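Local coordinates for conserved hypothetical protein (Streptococcus pneumoniae, PDB 4QDY), which is of unknown function but carries two YbbR-like domains, at the interface of chains A and B. Sequence-based numbering; all coordinates share one arbitrary frame. Chains: chain A/B, conserved hypothetical protein.

The interface of chains A and B. Residues chain A 17-20, 62; chain B 15, 17, 35, 54.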
# COMPACT_ATOMS: atom_id res chain seq x y z
N PRO A 17 -7.19 6.96 -4.34
CA PRO A 17 -5.81 6.88 -3.82
C PRO A 17 -5.47 8.04 -2.89
O PRO A 17 -5.97 9.15 -3.09
CB PRO A 17 -4.95 6.92 -5.09
CG PRO A 17 -5.77 7.63 -6.09
CD PRO A 17 -7.21 7.40 -5.75
N ILE A 18 -4.62 7.79 -1.88
CA ILE A 18 -4.19 8.77 -0.88
C ILE A 18 -2.90 9.45 -1.34
O ILE A 18 -1.94 8.76 -1.70
CB ILE A 18 -4.01 8.11 0.52
CG1 ILE A 18 -5.17 7.15 0.88
CG2 ILE A 18 -3.78 9.18 1.61
CD1 ILE A 18 -4.89 6.21 2.05
N ASP A 19 -2.86 10.79 -1.30
CA ASP A 19 -1.67 11.54 -1.67
C ASP A 19 -0.89 11.84 -0.38
O ASP A 19 -1.17 12.82 0.31
CB ASP A 19 -2.03 12.81 -2.47
CG ASP A 19 -0.87 13.46 -3.22
OD1 ASP A 19 0.20 13.67 -2.59
OD2 ASP A 19 -1.05 13.80 -4.40
N ILE A 20 0.04 10.95 -0.05
CA ILE A 20 0.84 11.03 1.17
C ILE A 20 2.10 11.86 0.92
O ILE A 20 2.92 11.52 0.07
CB ILE A 20 1.21 9.61 1.67
CG1 ILE A 20 -0.07 8.78 1.95
CG2 ILE A 20 2.10 9.68 2.91
CD1 ILE A 20 0.13 7.35 2.27
N THR A 62 -5.58 13.51 1.04
CA THR A 62 -4.17 13.69 1.37
C THR A 62 -3.86 13.32 2.83
O THR A 62 -4.76 13.25 3.67
CB THR A 62 -3.72 15.15 1.11
OG1 THR A 62 -4.47 16.04 1.94
CG2 THR A 62 -3.84 15.56 -0.35
N ASN B 15 6.19 10.85 -4.58
CA ASN B 15 4.92 10.68 -3.86
C ASN B 15 3.73 10.75 -4.84
O ASN B 15 2.76 11.48 -4.60
CB ASN B 15 4.77 11.73 -2.74
CG ASN B 15 5.91 11.80 -1.74
OD1 ASN B 15 6.86 11.00 -1.76
ND2 ASN B 15 5.85 12.78 -0.85
N PRO B 17 0.56 8.95 -6.21
CA PRO B 17 -0.30 7.79 -5.90
C PRO B 17 -0.84 7.13 -7.17
O PRO B 17 -1.09 7.82 -8.17
CB PRO B 17 -1.43 8.39 -5.07
CG PRO B 17 -1.50 9.82 -5.48
CD PRO B 17 -0.13 10.23 -5.94
N GLU B 35 2.60 4.40 -3.54
CA GLU B 35 3.05 5.53 -4.35
C GLU B 35 4.29 5.19 -5.17
O GLU B 35 5.08 4.32 -4.80
CB GLU B 35 3.33 6.75 -3.46
CG GLU B 35 2.08 7.35 -2.83
CD GLU B 35 2.28 8.57 -1.95
OE1 GLU B 35 3.36 8.72 -1.34
OE2 GLU B 35 1.31 9.35 -1.82
N GLU B 54 1.60 19.51 -7.01
CA GLU B 54 0.39 18.71 -6.76
C GLU B 54 -0.90 19.51 -7.07
O GLU B 54 -1.85 18.94 -7.61
CB GLU B 54 0.38 18.24 -5.30
CG GLU B 54 -0.78 17.34 -4.91
CD GLU B 54 -0.88 16.95 -3.45
OE1 GLU B 54 0.16 16.98 -2.74
OE2 GLU B 54 -1.99 16.58 -3.01
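A:Ile20 and B:Glu35 join the two copies of this YbbR-like protein where strand 16-21 of chain A meets strand 35-42 of chain B; the contact repeats with the chains exchanged, although the structure alone does not show that the two-fold pair forms in the cell. B:Glu35 is long enough to reach a backbone amide. Its CB leads to a CG anti to the carbonyl carbon (chi1 -69°), and the chain then runs extended to the carboxylate, which sits against the backbone and CB of A:Ile20, with CD 3.6 Å from A:Ile20 O. At the tip, OE2 accepts a hydrogen bond from A:Ile20 N at 2.7 Å, met on the syn side and 19° out of the carboxylate plane. The approach of OE1 to A:Ile20 O, acceptor facing acceptor, is doubtful. That carbonyl oxygen also lies over the flat face of the B:Asn15 amide, 3.3 Å from ND2, a polar contact in which the N-H does not point at the oxygen. The compact ring of B:Pro17 lays CB against A:Ile18 O, and the same CB is 3.8 Å from A:Pro17 CB, its symmetry mate. Farther along, A:Asp19 and B:Glu54 meet tip to tip, their carboxylates stacked with planes 8° apart. Their oxygens face each other in pairs, OD2 with OE2 and OD1 with OE1; two acids so placed would repel if both were charged, which might favour a proton on one. A:Thr62 turns its methyl CG2 toward B:Glu54 OE2, a small apolar flank for the acid.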